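Local coordinates for protein Hpy188I (Helicobacter pylori, PDB 3OQG) that probably cuts double-stranded DNA at a short recognition sequence, acting as a restriction endonuclease of the GIY-YIG nuclease family, at residues A[52-57]-A[101-106]; A[67-72]-A[149-154]; A[73-76]-A[82-85]. All coordinates share one frame; numbering follows the deposited sequence. Where two conformers were deposited one is given.

Contact 1: residues A[52-57]-A[101-106]. With nucleotides of chain D.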
loop_
_atom_site.group_PDB
_atom_site.type_symbol
_atom_site.label_atom_id
_atom_site.label_comp_id
_atom_site.label_asym_id
_atom_site.label_seq_id
_atom_site.Cartn_x
_atom_site.Cartn_y
_atom_site.Cartn_z
ATOM N N SER A 52 -6.395 23.606 -13.438
ATOM C CA SER A 52 -5.205 24.409 -13.665
ATOM C C SER A 52 -4.054 23.942 -12.785
ATOM O O SER A 52 -2.902 23.929 -13.225
ATOM C CB SER A 52 -5.473 25.888 -13.411
ATOM O OG SER A 52 -4.298 26.637 -13.686
ATOM N N LEU A 53 -4.362 23.542 -11.557
ATOM C CA LEU A 53 -3.324 23.102 -10.629
ATOM C C LEU A 53 -3.164 21.575 -10.567
ATOM O O LEU A 53 -2.356 21.070 -9.793
ATOM C CB LEU A 53 -3.601 23.665 -9.237
ATOM C CG LEU A 53 -3.559 25.204 -9.160
ATOM C CD1 LEU A 53 -3.468 25.576 -7.721
ATOM C CD2 LEU A 53 -2.417 25.837 -9.955
ATOM N N GLU A 54 -3.930 20.865 -11.391
ATOM C CA GLU A 54 -3.871 19.391 -11.518
ATOM C C GLU A 54 -3.983 18.721 -10.160
ATOM O O GLU A 54 -3.158 17.888 -9.781
ATOM C CB GLU A 54 -2.611 18.925 -12.250
ATOM C CG GLU A 54 -2.705 17.471 -12.740
ATOM C CD GLU A 54 -1.492 17.027 -13.512
ATOM O OE1 GLU A 54 -0.474 17.775 -13.551
ATOM O OE2 GLU A 54 -1.564 15.934 -14.102
ATOM N N LYS A 55 -5.020 19.102 -9.425
ATOM C CA LYS A 55 -5.204 18.587 -8.084
ATOM C C LYS A 55 -6.653 18.689 -7.691
ATOM O O LYS A 55 -7.430 19.429 -8.306
ATOM C CB LYS A 55 -4.354 19.370 -7.065
ATOM C CG LYS A 55 -4.858 20.755 -6.779
ATOM C CD LYS A 55 -3.948 21.520 -5.829
ATOM C CE LYS A 55 -3.798 20.876 -4.442
ATOM N NZ LYS A 55 -2.952 21.700 -3.495
ATOM N N LEU A 56 -6.977 17.981 -6.618
ATOM C CA LEU A 56 -8.246 18.063 -5.927
ATOM C C LEU A 56 -8.153 18.864 -4.633
ATOM O O LEU A 56 -7.278 18.633 -3.799
ATOM C CB LEU A 56 -8.709 16.675 -5.557
ATOM C CG LEU A 56 -8.814 15.691 -6.722
ATOM C CD1 LEU A 56 -8.842 14.243 -6.230
ATOM C CD2 LEU A 56 -10.014 16.031 -7.566
ATOM N N GLU A 57 -9.082 19.795 -4.465
ATOM C CA GLU A 57 -9.192 20.571 -3.226
ATOM C C GLU A 57 -10.253 19.922 -2.363
ATOM O O GLU A 57 -11.043 19.141 -2.861
ATOM C CB GLU A 57 -9.584 22.003 -3.535
ATOM C CG GLU A 57 -8.560 22.724 -4.395
ATOM C CD GLU A 57 -9.071 24.000 -5.017
ATOM O OE1 GLU A 57 -10.296 24.255 -5.019
ATOM O OE2 GLU A 57 -8.231 24.732 -5.556
ATOM N N GLY A 101 -1.330 11.643 -8.443
ATOM C CA GLY A 101 -1.681 11.080 -9.739
ATOM C C GLY A 101 -1.441 11.975 -10.939
ATOM O O GLY A 101 -2.168 11.885 -11.898
ATOM N N LYS A 102 -0.434 12.839 -10.881
ATOM C CA LYS A 102 -0.159 13.783 -11.958
ATOM C C LYS A 102 0.455 13.097 -13.174
ATOM O O LYS A 102 1.188 12.118 -13.056
ATOM C CB LYS A 102 0.748 14.929 -11.459
ATOM C CG LYS A 102 0.180 15.764 -10.332
ATOM C CD LYS A 102 1.044 16.979 -10.172
ATOM C CE LYS A 102 0.684 17.824 -9.029
ATOM N NZ LYS A 102 1.524 19.043 -9.082
ATOM N N VAL A 103 0.169 13.644 -14.354
ATOM C CA VAL A 103 0.753 13.143 -15.591
ATOM C C VAL A 103 2.268 12.977 -15.503
ATOM O O VAL A 103 2.807 11.921 -15.897
ATOM C CB VAL A 103 0.349 14.031 -16.781
ATOM C CG1 VAL A 103 1.175 13.689 -18.039
ATOM C CG2 VAL A 103 -1.162 13.941 -17.034
ATOM N N GLU A 104 2.953 14.001 -14.985
ATOM C CA GLU A 104 4.408 13.968 -14.845
ATOM C C GLU A 104 4.911 12.780 -14.018
ATOM O O GLU A 104 5.875 12.114 -14.401
ATOM C CB GLU A 104 4.942 15.274 -14.238
ATOM C CG GLU A 104 6.474 15.352 -14.209
ATOM C CD GLU A 104 7.009 16.633 -13.603
ATOM O OE1 GLU A 104 6.219 17.532 -13.240
ATOM O OE2 GLU A 104 8.246 16.740 -13.495
ATOM N N TYR A 105 4.257 12.520 -12.889
ATOM C CA TYR A 105 4.700 11.448 -11.990
ATOM C C TYR A 105 4.367 10.087 -12.594
ATOM O O TYR A 105 5.137 9.166 -12.433
ATOM C CB TYR A 105 4.121 11.595 -10.580
ATOM C CG TYR A 105 4.217 13.000 -10.011
ATOM C CD1 TYR A 105 5.176 13.894 -10.452
ATOM C CD2 TYR A 105 3.322 13.410 -9.036
ATOM C CE1 TYR A 105 5.228 15.224 -9.934
ATOM C CE2 TYR A 105 3.352 14.708 -8.513
ATOM C CZ TYR A 105 4.298 15.597 -8.958
ATOM O OH TYR A 105 4.302 16.880 -8.434
ATOM N N ARG A 106 3.261 9.992 -13.330
ATOM C CA ARG A 106 2.938 8.751 -14.063
ATOM C C ARG A 106 4.009 8.464 -15.094
ATOM O O ARG A 106 4.456 7.317 -15.240
ATOM C CB ARG A 106 1.570 8.832 -14.739
ATOM C CG ARG A 106 1.110 7.533 -15.444
ATOM C CD ARG A 106 1.003 6.365 -14.482
ATOM N NE ARG A 106 0.778 5.086 -15.163
ATOM C CZ ARG A 106 1.739 4.331 -15.684
ATOM N NH1 ARG A 106 3.002 4.725 -15.626
ATOM N NH2 ARG A 106 1.444 3.161 -16.262
ATOM P P DT D 2 7.068 18.699 -8.673
ATOM O OP1 DT D 2 8.412 19.219 -9.022
ATOM O OP2 DT D 2 6.018 18.598 -9.717
ATOM O "O5'" DT D 2 7.265 17.261 -8.019
ATOM C "C5'" DT D 2 8.492 16.921 -7.372
ATOM C "C4'" DT D 2 8.357 15.610 -6.633
ATOM O "O4'" DT D 2 7.292 15.669 -5.673
ATOM C "C3'" DT D 2 8.079 14.362 -7.474
ATOM O "O3'" DT D 2 9.314 13.643 -7.609
ATOM C "C2'" DT D 2 7.047 13.581 -6.662
ATOM C "C1'" DT D 2 6.968 14.339 -5.348
ATOM N N1 DT D 2 5.666 14.352 -4.666
ATOM C C2 DT D 2 5.519 13.605 -3.520
ATOM O O2 DT D 2 6.383 12.848 -3.094
ATOM N N3 DT D 2 4.314 13.770 -2.886
ATOM C C4 DT D 2 3.258 14.571 -3.289
ATOM O O4 DT D 2 2.249 14.651 -2.591
ATOM C C5 DT D 2 3.455 15.273 -4.538
ATOM C C7 DT D 2 2.337 16.110 -5.087
ATOM C C6 DT D 2 4.635 15.133 -5.154
ATOM O "O5'" DG D 1 2.835 22.495 -6.217
ATOM C "C5'" DG D 1 3.718 22.055 -7.244
ATOM C "C4'" DG D 1 4.923 21.310 -6.717
ATOM O "O4'" DG D 1 4.737 21.014 -5.305
ATOM C "C3'" DG D 1 5.147 19.952 -7.392
ATOM O "O3'" DG D 1 6.539 19.623 -7.471
ATOM C "C2'" DG D 1 4.461 19.003 -6.435
ATOM C "C1'" DG D 1 4.879 19.611 -5.114
ATOM N N9 DG D 1 4.035 19.199 -3.995
ATOM C C8 DG D 1 2.744 19.596 -3.722
ATOM N N7 DG D 1 2.238 19.009 -2.666
ATOM C C5 DG D 1 3.259 18.182 -2.207
ATOM C C6 DG D 1 3.302 17.288 -1.091
ATOM O O6 DG D 1 2.419 17.037 -0.256
ATOM N N1 DG D 1 4.534 16.652 -0.998
ATOM C C2 DG D 1 5.588 16.841 -1.855
ATOM N N2 DG D 1 6.698 16.130 -1.586
ATOM N N3 DG D 1 5.564 17.661 -2.892
ATOM C C4 DG D 1 4.376 18.295 -3.010
ATOM P P DT D 3 9.328 12.155 -8.217
ATOM O OP1 DT D 3 10.508 12.095 -9.113
ATOM O OP2 DT D 3 7.989 11.811 -8.756
ATOM O "O5'" DT D 3 9.603 11.248 -6.939
ATOM C "C5'" DT D 3 10.490 11.704 -5.923
ATOM C "C4'" DT D 3 10.427 10.800 -4.714
ATOM O "O4'" DT D 3 9.122 10.894 -4.079
ATOM C "C3'" DT D 3 10.653 9.310 -4.979
ATOM O "O3'" DT D 3 11.307 8.749 -3.836
ATOM C "C2'" DT D 3 9.233 8.782 -5.079
ATOM C "C1'" DT D 3 8.552 9.594 -3.983
ATOM N N1 DT D 3 7.081 9.708 -4.147
ATOM C C2 DT D 3 6.271 9.379 -3.081
ATOM O O2 DT D 3 6.695 9.092 -1.976
ATOM N N3 DT D 3 4.931 9.402 -3.358
ATOM C C4 DT D 3 4.328 9.722 -4.563
ATOM O O4 DT D 3 3.098 9.645 -4.676
ATOM C C5 DT D 3 5.234 10.116 -5.620
ATOM C C7 DT D 3 4.674 10.522 -6.948
ATOM C C6 DT D 3 6.548 10.094 -5.360
HETATM O O HOH W 1 -0.006 21.761 -8.911
HETATM O O HOH W 2 1.878 16.719 -14.515
#
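Glu54 and Lys102 meet obliquely where the first turn of helix 103-108 comes up against the start of strand 55-60, and the glutamate carboxylate supplies most of the grip. Its OE2 takes the N-H of Val103 at 2.9 Å, almost straight at the hydrogen (169°), on the syn side but 31° out of the carboxylate plane. This is a case of an acidic group meeting the open N-H groups of a helix start: Lys102 is the N-cap residue, and the next amide, Glu104 N, reaches Glu54 OE1 through one water. A second bond to OE2 comes from Gln120 NE2. Two direct donors and the helix start should favour the charged form of the carboxylate. With CG opposite the backbone N (chi1 -164°) and the chain straight beyond it, Glu54 lays its CD against Lys102 CB at 3.7 Å.

The other side is looser. Lys102 runs straight out past the carboxylate, and its NZ stays 5.1 Å from Glu54 OE1, too far for a salt bridge. One water joins this ammonium to the backbone O of Leu53, an exposed residue. Further along, DNA takes part: Tyr105 has Lys102 CB off-centre over one ring face and C2' of DT2 of chain D over the centre of the opposite one, and its OH donates to OP2 of that nucleotide at 2.7 Å.

Glu54, with left-handed backbone angles, and Lys55 form a G1 beta bulge opposite Asn50 of strand 42-50. Helix 113-125 backs both segments, its Leu123 touching Glu54, Leu119 touching Leu56 and Gln120 touching Val103, while Asn99, in the loop after helix 91-98, holds the N-H of Leu56.

Contact 2: residues A[67-72]-A[149-154]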
loop_
_atom_site.group_PDB
_atom_site.type_symbol
_atom_site.label_atom_id
_atom_site.label_comp_id
_atom_site.label_asym_id
_atom_site.label_seq_id
_atom_site.Cartn_x
_atom_site.Cartn_y
_atom_site.Cartn_z
ATOM N N LYS A 67 -9.834 14.846 10.963
ATOM C CA LYS A 67 -8.531 14.333 11.420
ATOM C C LYS A 67 -8.622 12.877 11.953
ATOM O O LYS A 67 -7.636 12.323 12.424
ATOM C CB LYS A 67 -7.875 15.309 12.430
ATOM C CG LYS A 67 -7.452 16.662 11.784
ATOM C CD LYS A 67 -6.731 17.653 12.758
ATOM C CE LYS A 67 -6.072 18.822 11.978
ATOM N NZ LYS A 67 -5.233 19.764 12.820
ATOM N N ASN A 68 -9.811 12.276 11.860
ATOM C CA ASN A 68 -10.028 10.879 12.250
ATOM C C ASN A 68 -9.349 9.916 11.281
ATOM O O ASN A 68 -9.438 10.091 10.070
ATOM C CB ASN A 68 -11.522 10.544 12.300
ATOM C CG ASN A 68 -12.113 10.660 13.693
ATOM O OD1 ASN A 68 -11.566 11.326 14.571
ATOM N ND2 ASN A 68 -13.248 10.003 13.898
ATOM N N GLU A 69 -8.695 8.893 11.830
ATOM C CA GLU A 69 -7.903 7.929 11.042
ATOM C C GLU A 69 -8.602 6.581 10.944
ATOM O O GLU A 69 -9.139 6.105 11.937
ATOM C CB GLU A 69 -6.563 7.713 11.744
ATOM C CG GLU A 69 -5.749 8.958 11.910
ATOM C CD GLU A 69 -4.397 8.689 12.517
ATOM O OE1 GLU A 69 -4.341 8.108 13.625
ATOM O OE2 GLU A 69 -3.391 9.063 11.882
ATOM N N GLY A 70 -8.556 5.933 9.779
ATOM C CA GLY A 70 -9.129 4.607 9.618
ATOM C C GLY A 70 -10.575 4.681 9.181
ATOM O O GLY A 70 -11.495 4.735 10.014
ATOM N N LEU A 71 -10.783 4.717 7.871
ATOM C CA LEU A 71 -12.123 4.858 7.309
ATOM C C LEU A 71 -12.274 4.045 6.024
ATOM O O LEU A 71 -11.296 3.759 5.323
ATOM C CB LEU A 71 -12.452 6.326 7.003
ATOM C CG LEU A 71 -11.685 7.051 5.884
ATOM C CD1 LEU A 71 -12.497 8.277 5.349
ATOM C CD2 LEU A 71 -10.325 7.474 6.409
ATOM N N VAL A 72 -13.516 3.685 5.734
ATOM C CA VAL A 72 -13.927 3.312 4.405
ATOM C C VAL A 72 -14.630 4.532 3.814
ATOM O O VAL A 72 -15.402 5.219 4.499
ATOM C CB VAL A 72 -14.857 2.081 4.399
ATOM C CG1 VAL A 72 -15.226 1.703 2.960
ATOM C CG2 VAL A 72 -14.206 0.910 5.121
ATOM N N GLN A 149 -4.410 1.375 20.367
ATOM C CA GLN A 149 -5.715 1.379 19.732
ATOM C C GLN A 149 -5.629 2.396 18.622
ATOM O O GLN A 149 -5.620 3.593 18.869
ATOM C CB GLN A 149 -6.822 1.746 20.718
ATOM C CG GLN A 149 -8.229 1.648 20.123
ATOM C CD GLN A 149 -9.296 2.086 21.099
ATOM O OE1 GLN A 149 -9.117 3.067 21.829
ATOM N NE2 GLN A 149 -10.408 1.351 21.137
ATOM N N ASP A 150 -5.505 1.918 17.397
ATOM C CA ASP A 150 -5.353 2.830 16.269
ATOM C C ASP A 150 -5.832 2.177 14.985
ATOM O O ASP A 150 -6.430 1.090 15.019
ATOM C CB ASP A 150 -3.897 3.312 16.186
ATOM C CG ASP A 150 -2.912 2.175 16.055
ATOM O OD1 ASP A 150 -3.273 1.131 15.480
ATOM O OD2 ASP A 150 -1.782 2.332 16.556
ATOM N N SER A 151 -5.530 2.826 13.860
ATOM C CA SER A 151 -6.024 2.405 12.562
ATOM C C SER A 151 -5.097 1.411 11.886
ATOM O O SER A 151 -5.447 0.873 10.848
ATOM C CB SER A 151 -6.152 3.616 11.662
ATOM O OG SER A 151 -4.903 4.275 11.561
ATOM N N PHE A 152 -3.921 1.172 12.467
ATOM C CA PHE A 152 -2.871 0.378 11.816
ATOM C C PHE A 152 -3.121 -1.119 11.959
ATOM O O PHE A 152 -3.651 -1.582 12.997
ATOM C CB PHE A 152 -1.503 0.681 12.457
ATOM C CG PHE A 152 -0.834 1.942 11.970
ATOM C CD1 PHE A 152 -1.550 3.059 11.575
ATOM C CD2 PHE A 152 0.558 1.999 11.927
ATOM C CE1 PHE A 152 -0.882 4.196 11.124
ATOM C CE2 PHE A 152 1.226 3.126 11.505
ATOM C CZ PHE A 152 0.510 4.233 11.092
ATOM N N SER A 153 -2.700 -1.882 10.961
ATOM C CA SER A 153 -2.547 -3.341 11.127
ATOM C C SER A 153 -1.487 -3.580 12.191
ATOM O O SER A 153 -0.614 -2.736 12.400
ATOM C CB SER A 153 -2.129 -4.022 9.830
ATOM O OG SER A 153 -0.811 -3.691 9.440
ATOM N N THR A 154 -1.547 -4.724 12.868
ATOM C CA THR A 154 -0.594 -4.983 13.953
ATOM C C THR A 154 0.823 -5.142 13.402
ATOM O O THR A 154 1.792 -4.748 14.059
ATOM C CB THR A 154 -0.992 -6.197 14.842
ATOM O OG1 THR A 154 -1.020 -7.390 14.055
ATOM C CG2 THR A 154 -2.357 -5.965 15.488
HETATM O O HOH W 3 -4.670 5.530 14.077
#
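Ser151 carries its OG between its own backbone N and carbonyl carbon (chi1 57°), which brings the hydroxyl beside Glu69 CB, 3.8 Å away, while Ser151 CB meets Gly70 CA at 3.7 Å. Gly70 belongs to a G1 beta bulge, facing Ser87 together with Leu71 just where strand 71-77 sets out; its positive phi of 90° is a value glycine adopts readily, and the lack of a side chain lets the serine come in so near. Here two loops meet by close fit and a water rather than by sheet pairing, close to His86, a calcium ligand of this enzyme. The hydroxyl itself is bonded to the backbone O of Ile88, so it ties the loop after strand 146-149 to the residue just past strand 80-87 as well.

On the 149-154 side an Asx turn sets the shape. Asp150 OD1 accepts from Phe152 N at 3.1 Å, from above the carboxylate plane. The same carboxylate also receives the hydroxyl of Tyr141 and forms a salt bridge through OD2 with Arg157, whose guanidinium makes a cation-pi contact with Phe152, a ring that packs on a DNA phosphate and turns its edge to Ser151 OG. A water between the segments donates to Glu69 OE1 at 2.6 Å and accepts from Ser151 N at 2.8 Å.

Contact 3: residues A[73-76]-A[82-85]. With nucleotides of chain C.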
loop_
_atom_site.group_PDB
_atom_site.type_symbol
_atom_site.label_atom_id
_atom_site.label_comp_id
_atom_site.label_asym_id
_atom_site.label_seq_id
_atom_site.Cartn_x
_atom_site.Cartn_y
_atom_site.Cartn_z
ATOM N N TYR A 73 -14.313 4.843 2.557
ATOM C CA TYR A 73 -14.954 5.962 1.867
ATOM C C TYR A 73 -15.578 5.561 0.547
ATOM O O TYR A 73 -15.189 4.553 -0.072
ATOM C CB TYR A 73 -13.974 7.118 1.661
ATOM C CG TYR A 73 -12.765 6.765 0.837
ATOM C CD1 TYR A 73 -11.583 6.393 1.439
ATOM C CD2 TYR A 73 -12.807 6.832 -0.559
ATOM C CE1 TYR A 73 -10.446 6.067 0.670
ATOM C CE2 TYR A 73 -11.703 6.554 -1.328
ATOM C CZ TYR A 73 -10.532 6.157 -0.724
ATOM O OH TYR A 73 -9.443 5.845 -1.484
ATOM N N VAL A 74 -16.571 6.348 0.131
ATOM C CA VAL A 74 -17.249 6.183 -1.144
ATOM C C VAL A 74 -17.229 7.533 -1.831
ATOM O O VAL A 74 -17.638 8.524 -1.235
ATOM C CB VAL A 74 -18.722 5.706 -0.971
ATOM C CG1 VAL A 74 -19.370 5.376 -2.355
ATOM C CG2 VAL A 74 -18.781 4.483 -0.013
ATOM N N PHE A 75 -16.701 7.562 -3.054
ATOM C CA PHE A 75 -16.697 8.737 -3.921
ATOM C C PHE A 75 -17.939 8.673 -4.792
ATOM O O PHE A 75 -18.147 7.699 -5.539
ATOM C CB PHE A 75 -15.464 8.735 -4.830
ATOM C CG PHE A 75 -14.166 9.135 -4.152
ATOM C CD1 PHE A 75 -14.092 9.455 -2.795
ATOM C CD2 PHE A 75 -12.992 9.155 -4.893
ATOM C CE1 PHE A 75 -12.888 9.855 -2.199
ATOM C CE2 PHE A 75 -11.783 9.539 -4.298
ATOM C CZ PHE A 75 -11.733 9.872 -2.954
ATOM N N VAL A 76 -18.750 9.718 -4.713
ATOM C CA VAL A 76 -20.015 9.769 -5.446
ATOM C C VAL A 76 -20.002 11.002 -6.332
ATOM O O VAL A 76 -19.688 12.117 -5.874
ATOM C CB VAL A 76 -21.208 9.794 -4.470
ATOM C CG1 VAL A 76 -22.565 9.892 -5.219
ATOM C CG2 VAL A 76 -21.160 8.567 -3.589
ATOM N N PHE A 82 -18.548 6.076 -7.815
ATOM C CA PHE A 82 -17.369 6.002 -8.670
ATOM C C PHE A 82 -16.363 5.012 -8.084
ATOM O O PHE A 82 -15.761 4.250 -8.808
ATOM C CB PHE A 82 -16.731 7.389 -8.802
ATOM C CG PHE A 82 -15.350 7.370 -9.364
ATOM C CD1 PHE A 82 -15.139 7.247 -10.729
ATOM C CD2 PHE A 82 -14.246 7.442 -8.519
ATOM C CE1 PHE A 82 -13.821 7.202 -11.257
ATOM C CE2 PHE A 82 -12.936 7.434 -9.043
ATOM C CZ PHE A 82 -12.732 7.325 -10.407
ATOM N N LYS A 83 -16.168 5.066 -6.774
ATOM C CA LYS A 83 -15.297 4.124 -6.096
ATOM C C LYS A 83 -15.579 3.970 -4.611
ATOM O O LYS A 83 -16.199 4.819 -3.994
ATOM C CB LYS A 83 -13.813 4.431 -6.380
ATOM C CG LYS A 83 -13.094 5.320 -5.440
ATOM C CD LYS A 83 -11.547 5.208 -5.647
ATOM C CE LYS A 83 -10.851 4.051 -4.907
ATOM N NZ LYS A 83 -9.344 4.089 -5.064
ATOM N N ILE A 84 -15.105 2.844 -4.077
ATOM C CA ILE A 84 -15.083 2.549 -2.658
ATOM C C ILE A 84 -13.629 2.269 -2.346
ATOM O O ILE A 84 -12.978 1.526 -3.076
ATOM C CB ILE A 84 -15.950 1.342 -2.280
ATOM C CG1 ILE A 84 -17.414 1.580 -2.680
ATOM C CG2 ILE A 84 -15.819 1.036 -0.773
ATOM C CD1 ILE A 84 -18.260 0.317 -2.733
ATOM N N GLY A 85 -13.107 2.916 -1.305
ATOM C CA GLY A 85 -11.728 2.718 -0.868
ATOM C C GLY A 85 -11.577 2.772 0.633
ATOM O O GLY A 85 -12.552 2.909 1.360
ATOM P P DG C 6 -7.370 2.380 -2.298
ATOM O OP1 DG C 6 -8.629 2.220 -1.542
ATOM O OP2 DG C 6 -7.302 3.330 -3.439
ATOM O "O5'" DG C 6 -6.207 2.719 -1.266
ATOM C "C5'" DG C 6 -5.683 1.682 -0.442
ATOM C "C4'" DG C 6 -4.334 2.070 0.111
ATOM O "O4'" DG C 6 -3.358 2.211 -0.950
ATOM C "C3'" DG C 6 -4.319 3.393 0.880
ATOM O "O3'" DG C 6 -3.668 3.191 2.133
ATOM C "C2'" DG C 6 -3.494 4.313 -0.000
ATOM C "C1'" DG C 6 -2.541 3.314 -0.615
ATOM N N9 DG C 6 -1.842 3.775 -1.812
ATOM C C8 DG C 6 -2.379 4.166 -3.017
ATOM N N7 DG C 6 -1.478 4.591 -3.864
ATOM C C5 DG C 6 -0.272 4.454 -3.183
ATOM C C6 DG C 6 1.057 4.770 -3.581
ATOM O O6 DG C 6 1.451 5.262 -4.651
ATOM N N1 DG C 6 1.975 4.468 -2.571
ATOM C C2 DG C 6 1.653 3.947 -1.343
ATOM N N2 DG C 6 2.670 3.740 -0.489
ATOM N N3 DG C 6 0.424 3.653 -0.965
ATOM C C4 DG C 6 -0.480 3.935 -1.925
#
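Tyr73 and Gly85 form a hydrogen-bonded antiparallel pair, with N to O distances of 2.9 Å both from Tyr73 N to Gly85 O and from Gly85 N to Tyr73 O. The short strand axes approach to 4.8 Å, their N-to-C directions at 171°. Val74 and Ile84 follow as a non-hydrogen-bonded pair, where the CA-H groups of both residues point to carbonyl oxygens, Ile84 CA lying 3.3 Å from Tyr73 O. At Phe75 the regular pairing breaks: Phe75 N donates to Lys83 O, but Phe75 O receives Phe82 N, so Phe82 and Lys83 share one partner in a classic beta bulge.

Such a hairpin, strands 71-77 and 80-87, is the signature element of the GIY-YIG nucleases; by position and sequence, Tyr73 probably corresponds to the tyrosine of GIY, and Lys83-Ile84-Gly85 to YIG. The face carrying Tyr73, Phe75 and Lys83 is the one toward the DNA. The tyrosine ring leans across the partner strand, and Gly85 CA lies over its face, a CH-pi contact at 3.9 Å from the centroid. Tyr73 CE2 in turn sits 3.6 Å above the plane of the Phe75 ring. Lys83 runs alongside Phe75, CG to CD2, then bends at chi3 (-84°) to bring NZ to OP2 of DG6 of chain C at 2.7 Å. Tyr98 OH bonds both Lys83 NZ and Tyr73 OH, and a sodium ion is bound close to Gly85.

Val74 and Ile84 lie side by side on the other face, CG2 to CG1 at 4.2 Å, with Leu163 of the second subunit on Ile84. Phe82, its ring edge turned to Phe75 CB, inserts against Phe117, Val118 and Leu122 of helix 113-125 and also meets Ile175 of the second subunit.

Contacts 2 and 3 are buried and share strand 71-77, touching where Val72 packs on Ile84 and Gly85; contact 1 lies at the surface, about 19 Å from contact 3 between centres, yet reaches the same sheet through strand 55-60. In sequence, contact 3 is nested within the spans closed by each of the others, while those two interlock. Chemistry follows place: antiparallel pairing with one bulge and aromatic packing in the hairpin, a water-bridged fit of loops where strand 71-77 begins, a carboxylate on a helix start at the surface. Contacts 1 and 3 hydrogen-bond phosphates of chains D and C, contact 2 packs Phe152 on one; all three reach the second subunit, contact 1 through Arg106 alone.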